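Local coordinates for protein CofB (Escherichia coli, PDB 4QS4) that serves as a minor pilin that initiates assembly of the CFA/III type IV pilus in enterotoxigenic strains, at residues 62-67 with 133-138; 145-150 with 230-235. All blocks are in the same frame, centred on the assembly; numbering follows the deposited sequence.

Contact 1 (62-67 with 133-138); sequences NRTTNK and DFVATD
T64 lies across the V135 side chain, its OG1 3.6 Å from V135 CG2, while its side chain crosses that of D133 at about a right angle, CG2 resting against D133 CB. With chi1 at 66° the hydroxyl stands between the backbone N and the carbonyl carbon, turned along its own segment, where OG1 donates to N66 OD1 at 2.8 Å almost in line with the amide C=O. One water lies between that OD1 and D133 OD2, and another accepts from N66 ND2 and lies within reach of the same carboxylate oxygen; D133 OD1 is paired with R131. A valine in place of T64 would probably leave the N66 amide without its hydroxyl donor and freer to turn.

Segment 62-67 belongs to a long loop and forms no strand, yet at T64 it joins strand 127-136 of the pilin domain's antiparallel sheet by a single beta bridge. T64 N reaches F134 O at 2.9 Å, and A136 N returns a straighter bond to T64 O, 169° at the hydrogen. On one side of this bridge the aliphatic part of R63 rests on the A136 methyl, CB to CB 3.7 Å; its NH1 turns back in the guanidinium plane to N62 O, and NH2 goes on to S143 O and L51 O. On the other, past an inverse gamma turn centred on N66, V135 CG1 approaches K67 CA at 3.8 Å. The K67 chain then bends at chi4 (-74°), bringing NZ from above the carbonyl plane to T137 O at 2.7 Å; the same ammonium forms a salt bridge with E146.

Contact 2 (145-150 with 230-235); sequences IERVDF and RLSIDP
S232 and D149 face each other as an antiparallel non-hydrogen-bonded pair, and S232 OG donates to D149 OD1 at 2.6 Å, arriving from above the carboxylate plane. The same oxygen accepts from R147 NE at 3.0 Å, so two donors grip it. R147 takes the carboxylate side-on, NH2 meeting the syn lone pair of D149 OD2 at 2.9 Å, which fixes the rotation of the acid. R230 approaches differently: D149 OD2 lies over one face of its guanidinium, and the long 3.8 Å approach to NH1 is one of charge alone. A water that accepts from R230 NH1 also sits beside D149 OD2.

The second shell positions both arginines: N66 O accepts from R147 NH2, L69 O from R230 NH2, and Y187 adds a cation-pi contact to R230. Beneath this network, backbone bonds tie V148 to I233 and F150 to L231. On the opposite face from D149 and S232, F150 CE2 touches I233 CD1 at 4.1 Å. Where the pairing ends, P235 CG packs on I145 O at 3.5 Å.

F150 and I233 press on helix 9-32, the pilin helix, while strands 127-136 and 185-191 pair with the outer edges of this two-strand unit.

Overall arrangement
Both contacts are largely buried and involve one pilin-domain sheet, but only contact 2 pairs two of its strands. Contact 2 joins two long interior strands, 145-154 and 226-233, by regular antiparallel pairing, with a charge network on one face and apolar packing against helix 9-32 on the other. Contact 1 attaches a loop to strand 127-136 through a single bridge; its K67 is exposed, and the contact relies on backbone bonds, a hydroxyl-amide bond, ordered water and the K67 ammonium, not on a carboxylate-guanidinium network. Their centres lie about 10 Å apart, and strands 127-136 and 145-154 are sheet neighbours, as V135 O and E146 N, 2.8 Å apart, illustrate. One water is common to both, between the D133, D149, N66 and R230 side chains.

Contact 1 (62-67 with 133-138)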
ATOM      1  N   ASN A  62     -19.227 -25.349 -27.043  1.00 24.71           N
ATOM      2  CA  ASN A  62     -18.437 -26.576 -27.167  1.00 24.05           C
ATOM      3  C   ASN A  62     -18.081 -27.170 -25.801  1.00 23.28           C
ATOM      4  O   ASN A  62     -17.474 -26.501 -24.965  1.00 21.95           O
ATOM      5  CB  ASN A  62     -17.145 -26.322 -27.955  1.00 23.88           C
ATOM      6  CG  ASN A  62     -17.391 -26.033 -29.428  1.00 24.77           C
ATOM      7  OD1 ASN A  62     -18.374 -25.400 -29.794  1.00 25.48           O
ATOM      8  ND2 ASN A  62     -16.481 -26.492 -30.277  1.00 24.67           N
ATOM      9  N   ARG A  63     -18.475 -28.421 -25.579  1.00 23.69           N
ATOM     10  CA  ARG A  63     -18.113 -29.146 -24.358  1.00 23.64           C
ATOM     11  C   ARG A  63     -17.677 -30.566 -24.682  1.00 23.67           C
ATOM     12  O   ARG A  63     -18.185 -31.185 -25.614  1.00 24.50           O
ATOM     13  CB  ARG A  63     -19.292 -29.236 -23.385  1.00 24.22           C
ATOM     14  CG  ARG A  63     -19.854 -27.908 -22.920  1.00 23.90           C
ATOM     15  CD  ARG A  63     -18.925 -27.184 -21.959  1.00 23.19           C
ATOM     16  NE  ARG A  63     -19.589 -25.989 -21.456  1.00 23.37           N
ATOM     17  CZ  ARG A  63     -19.665 -24.833 -22.106  1.00 23.46           C
ATOM     18  NH1 ARG A  63     -19.086 -24.672 -23.288  1.00 22.89           N
ATOM     19  NH2 ARG A  63     -20.320 -23.820 -21.561  1.00 24.61           N
ATOM     20  N   THR A  64     -16.728 -31.067 -23.903  1.00 22.91           N
ATOM     21  CA  THR A  64     -16.434 -32.491 -23.881  1.00 24.17           C
ATOM     22  C   THR A  64     -17.056 -33.057 -22.603  1.00 24.85           C
ATOM     23  O   THR A  64     -17.415 -32.304 -21.693  1.00 23.96           O
ATOM     24  CB  THR A  64     -14.921 -32.762 -23.927  1.00 23.49           C
ATOM     25  OG1 THR A  64     -14.306 -32.289 -22.729  1.00 22.46           O
ATOM     26  CG2 THR A  64     -14.294 -32.047 -25.131  1.00 23.39           C
ATOM     27  N   THR A  65     -17.191 -34.375 -22.550  1.00 27.07           N
ATOM     28  CA  THR A  65     -17.941 -35.030 -21.475  1.00 28.79           C
ATOM     29  C   THR A  65     -17.077 -35.981 -20.650  1.00 29.41           C
ATOM     30  O   THR A  65     -17.602 -36.765 -19.849  1.00 30.54           O
ATOM     31  CB  THR A  65     -19.138 -35.803 -22.057  1.00 30.37           C
ATOM     32  OG1 THR A  65     -18.683 -36.711 -23.060  1.00 31.43           O
ATOM     33  CG2 THR A  65     -20.134 -34.829 -22.688  1.00 31.08           C
ATOM     34  N   ASN A  66     -15.759 -35.899 -20.827  1.00 28.27           N
ATOM     35  CA  ASN A  66     -14.844 -36.791 -20.125  1.00 29.08           C
ATOM     36  C   ASN A  66     -14.540 -36.266 -18.739  1.00 29.39           C
ATOM     37  O   ASN A  66     -13.448 -35.768 -18.481  1.00 27.85           O
ATOM     38  CB  ASN A  66     -13.552 -37.040 -20.926  1.00 28.56           C
ATOM     39  CG  ASN A  66     -12.861 -35.764 -21.350  1.00 26.94           C
ATOM     40  OD1 ASN A  66     -13.500 -34.836 -21.839  1.00 25.54           O
ATOM     41  ND2 ASN A  66     -11.549 -35.715 -21.165  1.00 26.47           N
ATOM     42  N   LYS A  67     -15.528 -36.370 -17.849  1.00 31.60           N
ATOM     43  CA  LYS A  67     -15.379 -35.942 -16.445  1.00 33.65           C
ATOM     44  C   LYS A  67     -14.275 -36.732 -15.733  1.00 34.29           C
ATOM     45  O   LYS A  67     -13.549 -36.204 -14.895  1.00 33.73           O
ATOM     46  CB  LYS A  67     -16.690 -36.146 -15.683  1.00 36.03           C
ATOM     47  CG  LYS A  67     -17.838 -35.251 -16.125  1.00 37.42           C
ATOM     48  CD  LYS A  67     -19.170 -35.901 -15.773  1.00 41.71           C
ATOM     49  CE  LYS A  67     -20.293 -34.889 -15.661  1.00 42.95           C
ATOM     50  NZ  LYS A  67     -20.172 -34.095 -14.407  1.00 44.50           N
ATOM     51  N   ASP A 133     -10.156 -28.456 -24.150  1.00 22.59           N
ATOM     52  CA  ASP A 133     -11.377 -29.200 -23.838  1.00 22.12           C
ATOM     53  C   ASP A 133     -12.034 -28.566 -22.616  1.00 21.30           C
ATOM     54  O   ASP A 133     -11.438 -28.538 -21.538  1.00 21.27           O
ATOM     55  CB  ASP A 133     -11.073 -30.669 -23.522  1.00 22.78           C
ATOM     56  CG  ASP A 133     -10.475 -31.429 -24.705  1.00 23.75           C
ATOM     57  OD1 ASP A 133     -10.254 -30.826 -25.767  1.00 23.97           O
ATOM     58  OD2 ASP A 133     -10.229 -32.644 -24.568  1.00 24.08           O
ATOM     59  N   PHE A 134     -13.250 -28.059 -22.797  1.00 20.79           N
ATOM     60  CA  PHE A 134     -14.074 -27.593 -21.685  1.00 20.48           C
ATOM     61  C   PHE A 134     -14.959 -28.749 -21.231  1.00 21.08           C
ATOM     62  O   PHE A 134     -15.931 -29.066 -21.894  1.00 21.41           O
ATOM     63  CB  PHE A 134     -14.969 -26.419 -22.111  1.00 19.96           C
ATOM     64  CG  PHE A 134     -14.239 -25.137 -22.423  1.00 19.82           C
ATOM     65  CD1 PHE A 134     -12.997 -24.845 -21.890  1.00 20.04           C
ATOM     66  CD2 PHE A 134     -14.851 -24.179 -23.227  1.00 20.22           C
ATOM     67  CE1 PHE A 134     -12.365 -23.639 -22.170  1.00 20.14           C
ATOM     68  CE2 PHE A 134     -14.223 -22.973 -23.513  1.00 20.34           C
ATOM     69  CZ  PHE A 134     -12.978 -22.706 -22.986  1.00 20.15           C
ATOM     70  N   VAL A 135     -14.615 -29.380 -20.112  1.00 22.03           N
ATOM     71  CA  VAL A 135     -15.366 -30.528 -19.603  1.00 23.32           C
ATOM     72  C   VAL A 135     -16.653 -30.058 -18.914  1.00 24.27           C
ATOM     73  O   VAL A 135     -16.602 -29.349 -17.909  1.00 25.20           O
ATOM     74  CB  VAL A 135     -14.513 -31.361 -18.622  1.00 23.55           C
ATOM     75  CG1 VAL A 135     -15.294 -32.566 -18.106  1.00 24.73           C
ATOM     76  CG2 VAL A 135     -13.226 -31.806 -19.302  1.00 23.39           C
ATOM     77  N   ALA A 136     -17.796 -30.435 -19.477  1.00 26.19           N
ATOM     78  CA  ALA A 136     -19.107 -30.032 -18.952  1.00 27.85           C
ATOM     79  C   ALA A 136     -19.481 -30.784 -17.680  1.00 30.27           C
ATOM     80  O   ALA A 136     -19.259 -31.997 -17.564  1.00 30.50           O
ATOM     81  CB  ALA A 136     -20.193 -30.243 -19.994  1.00 28.44           C
ATOM     82  N   THR A 137     -20.087 -30.056 -16.749  1.00 32.47           N
ATOM     83  CA  THR A 137     -20.643 -30.649 -15.532  1.00 35.37           C
ATOM     84  C   THR A 137     -21.877 -31.493 -15.828  1.00 37.65           C
ATOM     85  O   THR A 137     -22.144 -32.459 -15.118  1.00 39.31           O
ATOM     86  CB  THR A 137     -21.005 -29.557 -14.511  1.00 36.05           C
ATOM     87  OG1 THR A 137     -19.929 -28.620 -14.435  1.00 36.41           O
ATOM     88  CG2 THR A 137     -21.233 -30.157 -13.127  1.00 37.92           C
ATOM     89  N   ASP A 138     -22.633 -31.127 -16.865  1.00 39.13           N
ATOM     90  CA  ASP A 138     -23.819 -31.894 -17.261  1.00 42.04           C
ATOM     91  C   ASP A 138     -24.088 -31.757 -18.764  1.00 43.13           C
ATOM     92  O   ASP A 138     -23.346 -31.065 -19.462  1.00 41.16           O
ATOM     93  CB  ASP A 138     -25.035 -31.463 -16.428  1.00 44.00           C
ATOM     94  CG  ASP A 138     -25.250 -29.965 -16.433  1.00 43.81           C
ATOM     95  OD1 ASP A 138     -25.574 -29.409 -17.503  1.00 44.06           O
ATOM     96  OD2 ASP A 138     -25.104 -29.348 -15.359  1.00 44.70           O
TER
HETATM   97  O   HOH W   1     -14.701 -27.765 -25.223  1.00 21.42           O
HETATM   98  O   HOH W   2     -12.190 -34.651 -24.310  1.00 20.26           O
HETATM   99  O   HOH W   3      -9.506 -34.000 -22.288  1.00 20.58           O

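Contact 2 (145-150 with 230-235)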
ATOM      1  N   ILE A 145     -18.630 -25.453 -16.498  1.00 24.29           N
ATOM      2  CA  ILE A 145     -17.399 -26.146 -16.875  1.00 23.62           C
ATOM      3  C   ILE A 145     -16.637 -26.552 -15.623  1.00 24.60           C
ATOM      4  O   ILE A 145     -16.248 -25.719 -14.805  1.00 25.02           O
ATOM      5  CB  ILE A 145     -16.514 -25.272 -17.779  1.00 21.89           C
ATOM      6  CG1 ILE A 145     -17.227 -25.017 -19.105  1.00 21.60           C
ATOM      7  CG2 ILE A 145     -15.146 -25.926 -18.002  1.00 21.77           C
ATOM      8  CD1 ILE A 145     -16.684 -23.840 -19.886  1.00 20.78           C
ATOM      9  N   GLU A 146     -16.417 -27.851 -15.518  1.00 26.02           N
ATOM     10  CA  GLU A 146     -15.880 -28.493 -14.331  1.00 28.23           C
ATOM     11  C   GLU A 146     -14.358 -28.589 -14.390  1.00 26.99           C
ATOM     12  O   GLU A 146     -13.688 -28.683 -13.363  1.00 26.47           O
ATOM     13  CB  GLU A 146     -16.483 -29.886 -14.292  1.00 31.28           C
ATOM     14  CG  GLU A 146     -16.113 -30.768 -13.135  1.00 35.14           C
ATOM     15  CD  GLU A 146     -16.702 -32.136 -13.341  1.00 37.14           C
ATOM     16  OE1 GLU A 146     -17.945 -32.216 -13.362  1.00 38.95           O
ATOM     17  OE2 GLU A 146     -15.933 -33.105 -13.528  1.00 38.28           O
ATOM     18  N   ARG A 147     -13.817 -28.579 -15.605  1.00 25.36           N
ATOM     19  CA  ARG A 147     -12.378 -28.712 -15.802  1.00 24.50           C
ATOM     20  C   ARG A 147     -12.011 -28.178 -17.178  1.00 23.20           C
ATOM     21  O   ARG A 147     -12.792 -28.289 -18.125  1.00 23.08           O
ATOM     22  CB  ARG A 147     -11.975 -30.188 -15.678  1.00 25.22           C
ATOM     23  CG  ARG A 147     -10.494 -30.414 -15.456  1.00 25.35           C
ATOM     24  CD  ARG A 147     -10.171 -31.888 -15.300  1.00 26.16           C
ATOM     25  NE  ARG A 147     -10.218 -32.598 -16.583  1.00 26.05           N
ATOM     26  CZ  ARG A 147     -11.028 -33.609 -16.892  1.00 26.46           C
ATOM     27  NH1 ARG A 147     -11.903 -34.096 -16.018  1.00 26.45           N
ATOM     28  NH2 ARG A 147     -10.952 -34.154 -18.109  1.00 26.07           N
ATOM     29  N   VAL A 148     -10.833 -27.581 -17.280  1.00 22.72           N
ATOM     30  CA  VAL A 148     -10.322 -27.096 -18.553  1.00 21.96           C
ATOM     31  C   VAL A 148      -9.016 -27.820 -18.852  1.00 22.38           C
ATOM     32  O   VAL A 148      -8.046 -27.696 -18.098  1.00 22.81           O
ATOM     33  CB  VAL A 148     -10.093 -25.576 -18.534  1.00 21.59           C
ATOM     34  CG1 VAL A 148      -9.611 -25.080 -19.898  1.00 21.41           C
ATOM     35  CG2 VAL A 148     -11.374 -24.859 -18.122  1.00 21.41           C
ATOM     36  N   ASP A 149      -9.007 -28.583 -19.947  1.00 22.65           N
ATOM     37  CA  ASP A 149      -7.815 -29.303 -20.377  1.00 23.59           C
ATOM     38  C   ASP A 149      -7.151 -28.596 -21.545  1.00 24.11           C
ATOM     39  O   ASP A 149      -7.812 -28.250 -22.525  1.00 25.00           O
ATOM     40  CB  ASP A 149      -8.153 -30.736 -20.793  1.00 23.94           C
ATOM     41  CG  ASP A 149      -8.654 -31.584 -19.645  1.00 24.18           C
ATOM     42  OD1 ASP A 149      -8.366 -31.266 -18.465  1.00 23.61           O
ATOM     43  OD2 ASP A 149      -9.336 -32.591 -19.938  1.00 24.62           O
ATOM     44  N   PHE A 150      -5.843 -28.386 -21.433  1.00 24.92           N
ATOM     45  CA  PHE A 150      -5.052 -27.822 -22.513  1.00 25.96           C
ATOM     46  C   PHE A 150      -4.129 -28.889 -23.060  1.00 27.00           C
ATOM     47  O   PHE A 150      -3.311 -29.439 -22.330  1.00 27.69           O
ATOM     48  CB  PHE A 150      -4.234 -26.636 -22.014  1.00 26.87           C
ATOM     49  CG  PHE A 150      -5.079 -25.486 -21.572  1.00 26.32           C
ATOM     50  CD1 PHE A 150      -5.415 -24.475 -22.462  1.00 26.31           C
ATOM     51  CD2 PHE A 150      -5.560 -25.429 -20.273  1.00 25.84           C
ATOM     52  CE1 PHE A 150      -6.206 -23.407 -22.051  1.00 25.73           C
ATOM     53  CE2 PHE A 150      -6.352 -24.371 -19.861  1.00 25.46           C
ATOM     54  CZ  PHE A 150      -6.676 -23.363 -20.750  1.00 25.25           C
ATOM     55  N   ARG A 230      -1.274 -33.087 -21.724  1.00 31.43           N
ATOM     56  CA  ARG A 230      -2.571 -32.519 -21.402  1.00 29.91           C
ATOM     57  C   ARG A 230      -2.494 -31.965 -19.995  1.00 29.68           C
ATOM     58  O   ARG A 230      -2.302 -32.717 -19.038  1.00 30.36           O
ATOM     59  CB  ARG A 230      -3.694 -33.552 -21.511  1.00 28.94           C
ATOM     60  CG  ARG A 230      -5.074 -32.944 -21.303  1.00 27.15           C
ATOM     61  CD  ARG A 230      -6.169 -33.997 -21.279  1.00 26.75           C
ATOM     62  NE  ARG A 230      -6.068 -34.862 -20.108  1.00 26.93           N
ATOM     63  CZ  ARG A 230      -6.928 -35.830 -19.808  1.00 27.05           C
ATOM     64  NH1 ARG A 230      -7.977 -36.063 -20.590  1.00 26.83           N
ATOM     65  NH2 ARG A 230      -6.740 -36.570 -18.719  1.00 27.87           N
ATOM     66  N   LEU A 231      -2.614 -30.643 -19.888  1.00 29.25           N
ATOM     67  CA  LEU A 231      -2.619 -29.954 -18.605  1.00 29.47           C
ATOM     68  C   LEU A 231      -4.058 -29.678 -18.188  1.00 28.33           C
ATOM     69  O   LEU A 231      -4.786 -28.983 -18.891  1.00 27.39           O
ATOM     70  CB  LEU A 231      -1.866 -28.629 -18.711  1.00 30.45           C
ATOM     71  CG  LEU A 231      -0.422 -28.692 -19.200  1.00 32.59           C
ATOM     72  CD1 LEU A 231       0.143 -27.284 -19.320  1.00 33.25           C
ATOM     73  CD2 LEU A 231       0.428 -29.542 -18.269  1.00 33.99           C
ATOM     74  N   SER A 232      -4.460 -30.230 -17.047  1.00 28.98           N
ATOM     75  CA  SER A 232      -5.817 -30.057 -16.537  1.00 28.43           C
ATOM     76  C   SER A 232      -5.816 -28.969 -15.484  1.00 28.89           C
ATOM     77  O   SER A 232      -4.966 -28.962 -14.588  1.00 29.73           O
ATOM     78  CB  SER A 232      -6.343 -31.363 -15.940  1.00 28.60           C
ATOM     79  OG  SER A 232      -6.565 -32.324 -16.958  1.00 28.13           O
ATOM     80  N   ILE A 233      -6.757 -28.038 -15.605  1.00 28.15           N
ATOM     81  CA  ILE A 233      -6.885 -26.962 -14.633  1.00 28.59           C
ATOM     82  C   ILE A 233      -8.319 -26.899 -14.111  1.00 26.82           C
ATOM     83  O   ILE A 233      -9.280 -27.020 -14.868  1.00 25.13           O
ATOM     84  CB  ILE A 233      -6.396 -25.631 -15.228  1.00 29.98           C
ATOM     85  CG1 ILE A 233      -4.912 -25.781 -15.580  1.00 32.40           C
ATOM     86  CG2 ILE A 233      -6.579 -24.490 -14.233  1.00 30.45           C
ATOM     87  CD1 ILE A 233      -4.325 -24.637 -16.348  1.00 33.42           C
ATOM     88  N   ASP A 234      -8.448 -26.781 -12.796  1.00 27.30           N
ATOM     89  CA  ASP A 234      -9.742 -26.651 -12.166  1.00 26.65           C
ATOM     90  C   ASP A 234     -10.069 -25.168 -12.079  1.00 25.89           C
ATOM     91  O   ASP A 234      -9.456 -24.455 -11.287  1.00 26.25           O
ATOM     92  CB  ASP A 234      -9.728 -27.268 -10.764  1.00 28.39           C
ATOM     93  CG  ASP A 234     -11.077 -27.150 -10.061  1.00 29.13           C
ATOM     94  OD1 ASP A 234     -11.237 -27.755  -8.984  1.00 30.02           O
ATOM     95  OD2 ASP A 234     -11.980 -26.455 -10.586  1.00 28.78           O
ATOM     96  N   PRO A 235     -11.054 -24.701 -12.873  1.00 24.49           N
ATOM     97  CA  PRO A 235     -11.388 -23.272 -12.879  1.00 24.56           C
ATOM     98  C   PRO A 235     -11.903 -22.745 -11.536  1.00 25.21           C
ATOM     99  O   PRO A 235     -11.816 -21.551 -11.279  1.00 25.88           O
ATOM    100  CB  PRO A 235     -12.463 -23.173 -13.968  1.00 23.51           C
ATOM    101  CG  PRO A 235     -13.106 -24.514 -13.976  1.00 23.69           C
ATOM    102  CD  PRO A 235     -11.981 -25.477 -13.714  1.00 23.99           C
TER
HETATM  103  O   HOH W   4     -14.425 -27.823 -10.712  1.00 33.65           O
HETATM  104  O   HOH W   3      -9.506 -34.000 -22.288  1.00 20.58           O